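Local coordinates for protein carbonic anhydrase (PDB 1DDZ) that probably catalyses the reversible hydration of carbon dioxide to hydrogencarbonate, with a zinc ion bound in each of the two related halves of its chain, at residues A[134-139]-A[178-183]; A[156-161]-A[184-189]. One frame throughout, in Å; residues are numbered along the deposited sequence.

Contact 1. Residues A[134-139]-A[178-183]; sequences GGAKAA and RLIELN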
ATOM      1  N   GLY A 134      -5.645 -21.335  -1.452  1.00 13.13           N
ATOM      2  CA  GLY A 134      -4.197 -21.423  -1.575  1.00  8.69           C
ATOM      3  C   GLY A 134      -3.461 -20.329  -0.814  1.00 12.90           C
ATOM      4  O   GLY A 134      -2.369 -20.553  -0.301  1.00 15.81           O
ATOM      5  N   GLY A 135      -4.049 -19.137  -0.722  1.00 13.20           N
ATOM      6  CA  GLY A 135      -3.403 -18.059   0.009  1.00 11.16           C
ATOM      7  C   GLY A 135      -3.342 -18.348   1.505  1.00 14.52           C
ATOM      8  O   GLY A 135      -2.303 -18.192   2.151  1.00 11.09           O
ATOM      9  N   ALA A 136      -4.466 -18.792   2.058  1.00 17.25           N
ATOM     10  CA  ALA A 136      -4.551 -19.112   3.479  1.00 17.63           C
ATOM     11  C   ALA A 136      -3.653 -20.297   3.800  1.00 16.83           C
ATOM     12  O   ALA A 136      -2.985 -20.325   4.826  1.00 20.96           O
ATOM     13  CB  ALA A 136      -5.993 -19.423   3.846  1.00 19.82           C
ATOM     14  N   LYS A 137      -3.618 -21.256   2.885  1.00 17.30           N
ATOM     15  CA  LYS A 137      -2.821 -22.468   3.025  1.00 17.58           C
ATOM     16  C   LYS A 137      -1.325 -22.170   3.037  1.00 17.58           C
ATOM     17  O   LYS A 137      -0.581 -22.687   3.876  1.00 16.50           O
ATOM     18  CB  LYS A 137      -3.180 -23.410   1.888  1.00 18.48           C
ATOM     19  CG  LYS A 137      -2.687 -24.807   2.029  1.00 22.70           C
ATOM     20  CD  LYS A 137      -3.232 -25.653   0.892  1.00 27.68           C
ATOM     21  CE  LYS A 137      -2.532 -26.985   0.842  1.00 29.39           C
ATOM     22  NZ  LYS A 137      -3.150 -27.925  -0.138  1.00 38.21           N
ATOM     23  N   ALA A 138      -0.899 -21.289   2.143  1.00 17.53           N
ATOM     24  CA  ALA A 138       0.501 -20.900   2.049  1.00 16.32           C
ATOM     25  C   ALA A 138       0.944 -20.225   3.335  1.00 19.06           C
ATOM     26  O   ALA A 138       2.063 -20.437   3.787  1.00 22.17           O
ATOM     27  CB  ALA A 138       0.703 -19.964   0.873  1.00 19.72           C
ATOM     28  N   ALA A 139       0.049 -19.445   3.939  1.00 18.87           N
ATOM     29  CA  ALA A 139       0.343 -18.733   5.181  1.00 18.31           C
ATOM     30  C   ALA A 139       0.706 -19.677   6.348  1.00 18.88           C
ATOM     31  O   ALA A 139       1.418 -19.292   7.270  1.00 19.84           O
ATOM     32  CB  ALA A 139      -0.855 -17.844   5.564  1.00 13.56           C
ATOM     33  N   ARG A 178     -11.270 -23.453   9.666  1.00 13.39           N
ATOM     34  CA  ARG A 178     -11.529 -22.426  10.657  1.00  9.11           C
ATOM     35  C   ARG A 178     -10.737 -21.117  10.422  1.00 10.71           C
ATOM     36  O   ARG A 178     -11.274 -20.036  10.655  1.00 11.55           O
ATOM     37  CB  ARG A 178     -11.315 -22.967  12.076  1.00 14.68           C
ATOM     38  CG  ARG A 178     -11.482 -21.913  13.154  1.00 10.32           C
ATOM     39  CD  ARG A 178     -12.795 -21.974  13.889  1.00 19.75           C
ATOM     40  NE  ARG A 178     -13.986 -22.191  13.067  1.00 22.14           N
ATOM     41  CZ  ARG A 178     -15.122 -22.679  13.565  1.00 18.06           C
ATOM     42  NH1 ARG A 178     -15.194 -22.974  14.855  1.00 12.08           N
ATOM     43  NH2 ARG A 178     -16.150 -22.951  12.773  1.00 17.64           N
ATOM     44  N   LEU A 179      -9.477 -21.200   9.974  1.00  9.21           N
ATOM     45  CA  LEU A 179      -8.673 -19.988   9.682  1.00 11.33           C
ATOM     46  C   LEU A 179      -9.373 -19.201   8.537  1.00 10.54           C
ATOM     47  O   LEU A 179      -9.495 -17.994   8.597  1.00  8.60           O
ATOM     48  CB  LEU A 179      -7.270 -20.361   9.171  1.00  8.59           C
ATOM     49  CG  LEU A 179      -5.998 -19.554   9.449  1.00  9.45           C
ATOM     50  CD1 LEU A 179      -5.085 -19.652   8.279  1.00  7.48           C
ATOM     51  CD2 LEU A 179      -6.241 -18.119   9.804  1.00  7.82           C
ATOM     52  N   ILE A 180      -9.808 -19.915   7.503  1.00 10.40           N
ATOM     53  CA  ILE A 180     -10.474 -19.319   6.362  1.00 10.72           C
ATOM     54  C   ILE A 180     -11.731 -18.597   6.814  1.00 10.13           C
ATOM     55  O   ILE A 180     -11.943 -17.443   6.463  1.00 14.93           O
ATOM     56  CB  ILE A 180     -10.730 -20.377   5.280  1.00  7.89           C
ATOM     57  CG1 ILE A 180      -9.388 -20.734   4.636  1.00  7.54           C
ATOM     58  CG2 ILE A 180     -11.751 -19.864   4.220  1.00 11.15           C
ATOM     59  CD1 ILE A 180      -9.420 -21.962   3.736  1.00  7.00           C
ATOM     60  N   GLU A 181     -12.502 -19.221   7.696  1.00 13.58           N
ATOM     61  CA  GLU A 181     -13.724 -18.601   8.224  1.00 12.30           C
ATOM     62  C   GLU A 181     -13.411 -17.381   9.094  1.00  9.19           C
ATOM     63  O   GLU A 181     -14.078 -16.349   9.025  1.00 13.03           O
ATOM     64  CB  GLU A 181     -14.524 -19.627   9.024  1.00 10.36           C
ATOM     65  CG  GLU A 181     -14.995 -20.781   8.177  1.00 11.45           C
ATOM     66  CD  GLU A 181     -15.387 -22.006   8.987  1.00 11.94           C
ATOM     67  OE1 GLU A 181     -15.098 -22.050  10.197  1.00 14.55           O
ATOM     68  OE2 GLU A 181     -15.958 -22.951   8.404  1.00 14.41           O
ATOM     69  N   LEU A 182     -12.393 -17.500   9.929  1.00 10.92           N
ATOM     70  CA  LEU A 182     -11.994 -16.398  10.785  1.00 10.56           C
ATOM     71  C   LEU A 182     -11.395 -15.281   9.912  1.00 10.01           C
ATOM     72  O   LEU A 182     -11.547 -14.091  10.222  1.00 10.08           O
ATOM     73  CB  LEU A 182     -10.974 -16.883  11.830  1.00 11.83           C
ATOM     74  CG  LEU A 182     -11.593 -17.712  12.965  1.00 19.06           C
ATOM     75  CD1 LEU A 182     -10.507 -18.401  13.807  1.00 17.12           C
ATOM     76  CD2 LEU A 182     -12.469 -16.808  13.835  1.00 14.53           C
ATOM     77  N   ASN A 183     -10.700 -15.656   8.836  1.00  7.28           N
ATOM     78  CA  ASN A 183     -10.126 -14.658   7.932  1.00  8.91           C
ATOM     79  C   ASN A 183     -11.278 -13.799   7.354  1.00  7.00           C
ATOM     80  O   ASN A 183     -11.260 -12.577   7.451  1.00 12.10           O
ATOM     81  CB  ASN A 183      -9.322 -15.327   6.807  1.00  7.81           C
ATOM     82  CG  ASN A 183      -8.618 -14.306   5.893  1.00  9.09           C
ATOM     83  OD1 ASN A 183      -7.951 -13.395   6.374  1.00 13.63           O
ATOM     84  ND2 ASN A 183      -8.799 -14.443   4.588  1.00  7.00           N
TER
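Ile180 has CG1 beside its backbone N and anti to its carbonyl carbon (chi1 -72°), and this turn sets the branch against Ala136. The methyl CB of Ala136 meets Ile180 CG1 at 3.7 Å. Leu179, the residue before Ile180, also faces the 134-139 segment. Its CD1 methyl lies 4.1 Å from the backbone oxygen of Ala136. Ala136 thus meets Ile180 with its methyl and Leu179 with its backbone oxygen; the contact is small, buried and mainly apolar. The closest CA pair is Ala136 and Ile180, 6.6 Å apart. The side chain of Ala136 brings just its methyl.

The polar side chains of the 178-183 segment pair with each other or with residues outside the contact. NE and NH2 of Arg178 both bond to the same oxygen, OE1, of Glu181. The NH2 bond measures 2.9 Å to Glu181 OE1, and this oxygen lies in the guanidinium plane. The other oxygen, OE2, accepts from Gly284 N and is hydrogen-bonded to the hydroxyl of Tyr131. Asn183 ND2 donates to Ala99 O and Gln101 OE1.

The Ile180 side chain is about 4 Å from that of Cys133, a zinc ligand. The Ala136 side chain is about 6 Å from the zinc ion. This is apolar second-shell packing beside the zinc site of a beta-class carbonic anhydrase.

Contact 2. Residues A[156-161]-A[184-189]; sequences RDVRRM and VLEQVH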
ATOM      1  N   ARG A 156      -1.555 -14.270   9.056  1.00 18.37           N
ATOM      2  CA  ARG A 156      -0.835 -14.719  10.252  1.00 16.94           C
ATOM      3  C   ARG A 156      -1.350 -13.968  11.468  1.00 13.94           C
ATOM      4  O   ARG A 156      -1.419 -14.508  12.555  1.00 15.17           O
ATOM      5  CB  ARG A 156       0.653 -14.479  10.089  1.00 13.38           C
ATOM      6  CG  ARG A 156       1.289 -15.481   9.209  1.00 17.66           C
ATOM      7  CD  ARG A 156       1.447 -16.752   9.986  1.00 25.70           C
ATOM      8  NE  ARG A 156       2.770 -17.276   9.740  1.00 28.71           N
ATOM      9  CZ  ARG A 156       3.784 -17.251  10.597  1.00 25.85           C
ATOM     10  NH1 ARG A 156       3.664 -16.752  11.824  1.00 21.26           N
ATOM     11  NH2 ARG A 156       4.958 -17.650  10.165  1.00 27.24           N
ATOM     12  N   ASP A 157      -1.741 -12.719  11.270  1.00 14.05           N
ATOM     13  CA  ASP A 157      -2.306 -11.948  12.362  1.00 12.89           C
ATOM     14  C   ASP A 157      -3.631 -12.562  12.739  1.00 14.30           C
ATOM     15  O   ASP A 157      -3.969 -12.595  13.903  1.00 20.93           O
ATOM     16  CB  ASP A 157      -2.499 -10.498  11.980  1.00 13.09           C
ATOM     17  CG  ASP A 157      -1.209  -9.730  11.988  1.00 17.70           C
ATOM     18  OD1 ASP A 157      -0.163 -10.297  12.369  1.00 15.39           O
ATOM     19  OD2 ASP A 157      -1.239  -8.550  11.593  1.00 19.03           O
ATOM     20  N   VAL A 158      -4.368 -13.081  11.761  1.00 13.33           N
ATOM     21  CA  VAL A 158      -5.643 -13.733  12.041  1.00 10.56           C
ATOM     22  C   VAL A 158      -5.408 -14.992  12.885  1.00 10.33           C
ATOM     23  O   VAL A 158      -6.119 -15.220  13.858  1.00  8.44           O
ATOM     24  CB  VAL A 158      -6.388 -14.100  10.740  1.00 11.52           C
ATOM     25  CG1 VAL A 158      -7.718 -14.768  11.053  1.00  8.64           C
ATOM     26  CG2 VAL A 158      -6.621 -12.846   9.922  1.00  9.96           C
ATOM     27  N   ARG A 159      -4.392 -15.785  12.541  1.00 12.90           N
ATOM     28  CA  ARG A 159      -4.093 -16.998  13.303  1.00 16.05           C
ATOM     29  C   ARG A 159      -3.663 -16.607  14.721  1.00 19.06           C
ATOM     30  O   ARG A 159      -4.110 -17.202  15.700  1.00 18.93           O
ATOM     31  CB  ARG A 159      -2.992 -17.831  12.638  1.00 15.13           C
ATOM     32  CG  ARG A 159      -2.931 -19.276  13.165  1.00 23.67           C
ATOM     33  CD  ARG A 159      -1.679 -20.043  12.709  1.00 30.39           C
ATOM     34  NE  ARG A 159      -0.491 -19.679  13.488  1.00 33.52           N
ATOM     35  CZ  ARG A 159       0.217 -20.515  14.253  1.00 30.34           C
ATOM     36  NH1 ARG A 159      -0.092 -21.804  14.371  1.00 22.69           N
ATOM     37  NH2 ARG A 159       1.215 -20.028  14.966  1.00 36.08           N
ATOM     38  N   ARG A 160      -2.875 -15.542  14.813  1.00 20.75           N
ATOM     39  CA  ARG A 160      -2.380 -15.026  16.086  1.00 22.22           C
ATOM     40  C   ARG A 160      -3.519 -14.565  17.000  1.00 21.65           C
ATOM     41  O   ARG A 160      -3.622 -15.011  18.139  1.00 21.32           O
ATOM     42  CB  ARG A 160      -1.393 -13.885  15.822  1.00 26.41           C
ATOM     43  CG  ARG A 160      -0.790 -13.226  17.051  1.00 33.46           C
ATOM     44  CD  ARG A 160       0.301 -12.228  16.663  1.00 42.31           C
ATOM     45  NE  ARG A 160       0.016 -10.877  17.162  1.00 52.17           N
ATOM     46  CZ  ARG A 160       0.550 -10.341  18.262  1.00 55.12           C
ATOM     47  NH1 ARG A 160       1.414 -11.032  18.998  1.00 61.07           N
ATOM     48  NH2 ARG A 160       0.200  -9.117  18.649  1.00 53.31           N
ATOM     49  N   MET A 161      -4.381 -13.692  16.490  1.00 19.08           N
ATOM     50  CA  MET A 161      -5.519 -13.172  17.251  1.00 22.02           C
ATOM     51  C   MET A 161      -6.533 -14.241  17.638  1.00 22.19           C
ATOM     52  O   MET A 161      -7.270 -14.061  18.593  1.00 25.80           O
ATOM     53  CB  MET A 161      -6.275 -12.111  16.452  1.00 24.71           C
ATOM     54  CG  MET A 161      -5.561 -10.792  16.288  1.00 35.14           C
ATOM     55  SD  MET A 161      -6.536  -9.599  15.316  1.00 43.32           S
ATOM     56  CE  MET A 161      -6.334 -10.240  13.629  1.00 34.39           C
ATOM     57  N   VAL A 184     -12.314 -14.439   6.829  1.00  7.00           N
ATOM     58  CA  VAL A 184     -13.455 -13.704   6.283  1.00  8.43           C
ATOM     59  C   VAL A 184     -14.025 -12.765   7.346  1.00 10.21           C
ATOM     60  O   VAL A 184     -14.215 -11.576   7.077  1.00  9.16           O
ATOM     61  CB  VAL A 184     -14.584 -14.655   5.784  1.00  8.02           C
ATOM     62  CG1 VAL A 184     -15.809 -13.859   5.386  1.00  9.31           C
ATOM     63  CG2 VAL A 184     -14.123 -15.460   4.616  1.00  7.00           C
ATOM     64  N   LEU A 185     -14.233 -13.270   8.566  1.00 11.85           N
ATOM     65  CA  LEU A 185     -14.795 -12.447   9.654  1.00 11.11           C
ATOM     66  C   LEU A 185     -13.931 -11.244   9.974  1.00 11.12           C
ATOM     67  O   LEU A 185     -14.430 -10.156  10.259  1.00 11.31           O
ATOM     68  CB  LEU A 185     -14.982 -13.257  10.940  1.00 15.27           C
ATOM     69  CG  LEU A 185     -16.398 -13.467  11.479  1.00 17.28           C
ATOM     70  CD1 LEU A 185     -16.310 -13.965  12.912  1.00 16.27           C
ATOM     71  CD2 LEU A 185     -17.197 -12.181  11.421  1.00 18.18           C
ATOM     72  N   GLU A 186     -12.628 -11.451   9.966  1.00  7.50           N
ATOM     73  CA  GLU A 186     -11.699 -10.355  10.225  1.00 11.84           C
ATOM     74  C   GLU A 186     -11.763  -9.303   9.082  1.00 11.03           C
ATOM     75  O   GLU A 186     -11.758  -8.103   9.318  1.00 13.81           O
ATOM     76  CB  GLU A 186     -10.291 -10.939  10.380  1.00 12.72           C
ATOM     77  CG  GLU A 186      -9.473 -10.318  11.507  1.00 28.86           C
ATOM     78  CD  GLU A 186     -10.195 -10.315  12.870  1.00 34.80           C
ATOM     79  OE1 GLU A 186     -10.580  -9.199  13.289  1.00 34.78           O
ATOM     80  OE2 GLU A 186     -10.357 -11.398  13.513  1.00 35.94           O
ATOM     81  N   GLN A 187     -11.864  -9.754   7.838  1.00 11.24           N
ATOM     82  CA  GLN A 187     -11.962  -8.822   6.717  1.00 11.13           C
ATOM     83  C   GLN A 187     -13.289  -8.032   6.807  1.00  7.98           C
ATOM     84  O   GLN A 187     -13.306  -6.827   6.594  1.00 13.52           O
ATOM     85  CB  GLN A 187     -11.804  -9.552   5.369  1.00  9.60           C
ATOM     86  CG  GLN A 187     -10.517 -10.401   5.220  1.00  7.00           C
ATOM     87  CD  GLN A 187      -9.277  -9.763   5.838  1.00  7.00           C
ATOM     88  OE1 GLN A 187      -8.967  -8.610   5.581  1.00  7.00           O
ATOM     89  NE2 GLN A 187      -8.585 -10.506   6.695  1.00 13.45           N
ATOM     90  N   VAL A 188     -14.380  -8.688   7.185  1.00  8.27           N
ATOM     91  CA  VAL A 188     -15.661  -8.004   7.352  1.00  7.00           C
ATOM     92  C   VAL A 188     -15.475  -6.903   8.383  1.00 10.83           C
ATOM     93  O   VAL A 188     -15.932  -5.772   8.203  1.00  9.75           O
ATOM     94  CB  VAL A 188     -16.756  -8.974   7.810  1.00  7.68           C
ATOM     95  CG1 VAL A 188     -17.987  -8.210   8.325  1.00  7.00           C
ATOM     96  CG2 VAL A 188     -17.151  -9.854   6.646  1.00  7.00           C
ATOM     97  N   HIS A 189     -14.771  -7.217   9.465  1.00 11.27           N
ATOM     98  CA  HIS A 189     -14.501  -6.210  10.483  1.00 11.90           C
ATOM     99  C   HIS A 189     -13.780  -5.004   9.854  1.00  8.31           C
ATOM    100  O   HIS A 189     -14.099  -3.836  10.137  1.00  9.11           O
ATOM    101  CB  HIS A 189     -13.606  -6.783  11.595  1.00 13.81           C
ATOM    102  CG  HIS A 189     -13.151  -5.745  12.587  1.00 20.77           C
ATOM    103  ND1 HIS A 189     -11.977  -5.033  12.435  1.00 23.72           N
ATOM    104  CD2 HIS A 189     -13.757  -5.243  13.688  1.00 16.79           C
ATOM    105  CE1 HIS A 189     -11.892  -4.124  13.398  1.00 27.94           C
ATOM    106  NE2 HIS A 189     -12.960  -4.240  14.167  1.00 22.77           N
TER
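Met161 lays its terminal methyl CE over the side chain of Glu186, against CG and the carboxylate carbon CD. CE is 3.8 Å from Glu186 CG and 3.9 Å from Glu186 CD. The two side chains cross at a slant. The Met161 chain is straight at chi2 and bends at chi3 (-75°), and this bend carries CE round to the glutamate. Val158 reaches the same residue from one turn earlier. Its CG2 methyl lies 4.1 Å from Glu186 CG, and the two side chains run past each other in opposite directions. Glu186 thus offers its methylene carbons to two apolar partners.

The helices meet at a steep angle. Their short segments make 103° between N-to-C directions, and the axes come within 10.7 Å. Helix 172-193 is one of the helices packed on the mixed sheet of this alpha-beta-alpha fold, where Gln187 and Val188 touch Val127 of strand 124-130. Helix 147-161 crosses helix 172-193 and also meets the second subunit.

The carboxylate of Glu186 is used at that interface. Its partner lies outside this chain: Glu186 OE1 pairs in a salt bridge with NH2 of Arg160 of the second subunit. The pairing is mutual, because Arg160 of this chain holds Glu186 of the second subunit. Cutting Glu186 back to an alanine is likely to leave Arg160 of the second subunit without its charged mate, and the methyl of Met161 without the CG and CD atoms it lies on.

Gln187 adds a looser touch, with NE2 4.4 Å from Val158 CG2. Its amide is held at both ends: NE2 is hydrogen-bonded to Asn183 OD1, and OE1 accepts from the backbone N of Cys102.

How the contacts relate
From the N terminus, the chain leaves strand 124-130 and enters helix 134-141. It continues through helix 147-161 and, after the short helix 163-166, into helix 172-193. Contact 1 brings the first of these helices to the last and closes a loop of 38 residues. Contact 2 brings helix 147-161 to the last and closes a loop of 22 residues. The loops cross rather than nest, because the segments alternate along the chain. Both contacts use successive turns of helix 172-193, and their centres are 9 Å apart. Val158 bridges them, with CG1 3.9 Å from Leu179 CD2. The surroundings of the zinc site are thus tied to the subunit interface.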